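Local coordinates for Iron(III) ABC transporter, periplasmic iron-compound-binding protein (Vibrio cholerae, PDB 5GGY) that probably binds ferric hydroxamate siderophores, including iron-loaded Desferal, in the periplasm and passes them to an ABC transporter for iron uptake, at residues K207-L212 / S235-A240. Sequence-based numbering, arbitrary orientation.
Sequences KRLSEL and SVLWRA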
loop_
_atom_site.group_PDB
_atom_site.type_symbol
_atom_site.label_atom_id
_atom_site.label_comp_id
_atom_site.label_asym_id
_atom_site.label_seq_id
_atom_site.Cartn_x
_atom_site.Cartn_y
_atom_site.Cartn_z
ATOM N N LYS A 207 -0.042 -23.478 20.821
ATOM C CA LYS A 207 -1.144 -24.402 21.055
ATOM C C LYS A 207 -0.688 -25.855 21.009
ATOM O O LYS A 207 0.283 -26.189 20.329
ATOM C CB LYS A 207 -2.252 -24.188 20.021
ATOM C CG LYS A 207 -2.947 -22.844 20.107
ATOM C CD LYS A 207 -3.668 -22.686 21.432
ATOM C CE LYS A 207 -4.457 -21.389 21.483
ATOM N NZ LYS A 207 -5.099 -21.198 22.815
ATOM N N ARG A 208 -1.393 -26.711 21.740
ATOM C CA ARG A 208 -1.227 -28.152 21.600
ATOM C C ARG A 208 -1.658 -28.545 20.193
ATOM O O ARG A 208 -2.570 -27.934 19.633
ATOM C CB ARG A 208 -2.052 -28.906 22.645
ATOM C CG ARG A 208 -1.800 -28.481 24.085
ATOM C CD ARG A 208 -2.714 -29.238 25.039
ATOM N NE ARG A 208 -4.120 -29.098 24.672
ATOM C CZ ARG A 208 -4.944 -28.193 25.190
ATOM N NH1 ARG A 208 -4.507 -27.344 26.111
ATOM N NH2 ARG A 208 -6.208 -28.140 24.792
ATOM N N LEU A 209 -1.005 -29.550 19.617
ATOM C CA LEU A 209 -1.328 -29.970 18.257
ATOM C C LEU A 209 -2.772 -30.448 18.150
ATOM O O LEU A 209 -3.431 -30.235 17.131
ATOM C CB LEU A 209 -0.377 -31.074 17.788
ATOM C CG LEU A 209 -0.626 -31.610 16.376
ATOM C CD1 LEU A 209 -0.475 -30.499 15.340
ATOM C CD2 LEU A 209 0.289 -32.785 16.053
ATOM N N SER A 210 -3.263 -31.080 19.212
ATOM C CA SER A 210 -4.626 -31.602 19.244
ATOM C C SER A 210 -5.689 -30.514 19.079
ATOM O O SER A 210 -6.825 -30.802 18.701
ATOM C CB SER A 210 -4.864 -32.356 20.552
ATOM O OG SER A 210 -4.648 -31.510 21.669
ATOM N N GLU A 211 -5.321 -29.266 19.361
ATOM C CA GLU A 211 -6.253 -28.147 19.236
ATOM C C GLU A 211 -6.650 -27.896 17.788
ATOM O O GLU A 211 -7.669 -27.260 17.523
ATOM C CB GLU A 211 -5.656 -26.869 19.831
ATOM C CG GLU A 211 -5.730 -26.788 21.348
ATOM C CD GLU A 211 -7.154 -26.654 21.863
ATOM O OE1 GLU A 211 -8.032 -26.192 21.101
ATOM O OE2 GLU A 211 -7.396 -27.010 23.035
ATOM N N LEU A 212 -5.848 -28.398 16.854
ATOM C CA LEU A 212 -6.136 -28.229 15.433
ATOM C C LEU A 212 -7.315 -29.089 14.985
ATOM O O LEU A 212 -7.761 -28.993 13.843
ATOM C CB LEU A 212 -4.903 -28.555 14.588
ATOM C CG LEU A 212 -3.709 -27.609 14.726
ATOM C CD1 LEU A 212 -2.703 -27.872 13.620
ATOM C CD2 LEU A 212 -4.169 -26.162 14.704
ATOM N N SER A 235 2.333 -39.423 12.668
ATOM C CA SER A 235 1.754 -39.482 14.003
ATOM C C SER A 235 0.241 -39.671 13.951
ATOM O O SER A 235 -0.433 -39.180 13.045
ATOM C CB SER A 235 2.100 -38.219 14.794
ATOM O OG SER A 235 1.611 -37.062 14.140
ATOM N N VAL A 236 -0.279 -40.400 14.932
ATOM C CA VAL A 236 -1.698 -40.714 15.011
ATOM C C VAL A 236 -2.555 -39.457 15.137
ATOM O O VAL A 236 -3.612 -39.350 14.515
ATOM C CB VAL A 236 -1.988 -41.645 16.205
ATOM C CG1 VAL A 236 -3.422 -42.144 16.152
ATOM C CG2 VAL A 236 -1.013 -42.811 16.210
ATOM N N LEU A 237 -2.085 -38.506 15.939
ATOM C CA LEU A 237 -2.824 -37.268 16.183
ATOM C C LEU A 237 -2.980 -36.441 14.911
ATOM O O LEU A 237 -3.983 -35.755 14.723
ATOM C CB LEU A 237 -2.129 -36.437 17.266
ATOM C CG LEU A 237 -2.778 -35.108 17.664
ATOM C CD1 LEU A 237 -4.192 -35.332 18.177
ATOM C CD2 LEU A 237 -1.932 -34.390 18.705
ATOM N N TRP A 238 -1.984 -36.518 14.035
ATOM C CA TRP A 238 -1.987 -35.755 12.793
ATOM C C TRP A 238 -2.771 -36.460 11.692
ATOM O O TRP A 238 -3.525 -35.824 10.960
ATOM C CB TRP A 238 -0.553 -35.496 12.332
ATOM C CG TRP A 238 -0.441 -34.811 11.002
ATOM C CD1 TRP A 238 -0.314 -35.405 9.783
ATOM C CD2 TRP A 238 -0.434 -33.399 10.762
ATOM N NE1 TRP A 238 -0.231 -34.452 8.797
ATOM C CE2 TRP A 238 -0.300 -33.212 9.373
ATOM C CE3 TRP A 238 -0.527 -32.274 11.589
ATOM C CZ2 TRP A 238 -0.261 -31.947 8.791
ATOM C CZ3 TRP A 238 -0.487 -31.016 11.008
ATOM C CH2 TRP A 238 -0.357 -30.864 9.622
ATOM N N ARG A 239 -2.597 -37.774 11.581
ATOM C CA ARG A 239 -3.296 -38.553 10.561
ATOM C C ARG A 239 -4.802 -38.579 10.805
ATOM O O ARG A 239 -5.579 -38.886 9.900
ATOM C CB ARG A 239 -2.754 -39.985 10.504
ATOM C CG ARG A 239 -1.812 -40.253 9.339
ATOM C CD ARG A 239 -1.683 -41.744 9.074
ATOM N NE ARG A 239 -2.047 -42.094 7.703
ATOM C CZ ARG A 239 -3.286 -42.365 7.304
ATOM N NH1 ARG A 239 -4.288 -42.328 8.170
ATOM N NH2 ARG A 239 -3.522 -42.674 6.036
ATOM N N ALA A 240 -5.207 -38.253 12.029
ATOM C CA ALA A 240 -6.618 -38.254 12.397
ATOM C C ALA A 240 -7.206 -36.844 12.377
ATOM O O ALA A 240 -8.292 -36.610 12.905
ATOM C CB ALA A 240 -6.804 -38.885 13.769
#
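Leu209 and Ser210, in the 3-10 turn that follows strand 204-208, lie against Leu237 on the short helix 236-239, their backbones nearest where the CA atoms of Ser210 and Leu237 lie 6.7 Å apart. Two short helical elements are thus packed together at the periphery of the lobe built on the mixed sheet of this bacterial solute-binding protein, an example of helical turns meeting through leucines. Ser235 occupies the N-cap position of helix 236-239, its OG bonded to Val232 O. No hydrogen bond joins the segments, so the contact rests on van der Waals packing, mostly between apolar side chains. The side chains of Leu209 and Leu237 run past each other in opposite directions, each with CG anti to its own backbone nitrogen (chi1 179° and -179°), which extends both branched ends across the interface. CD2 of Leu237 fits against Leu209, 3.8 Å from its CB, and also reaches the turn's backbone, 3.6 Å from Ser210 N. The other methyl, CD1, meets Ser210 CB at 3.9 Å. Deeper in, Trp238 packs on Val244 of helix 242-245, while Leu209 touches Val173 of strand 172-176. Roughly perpendicular to the Trp238 side chain, Leu209 brings CD1 to the indole edge, near the ring plane, 4.2 Å from Trp238 CE3.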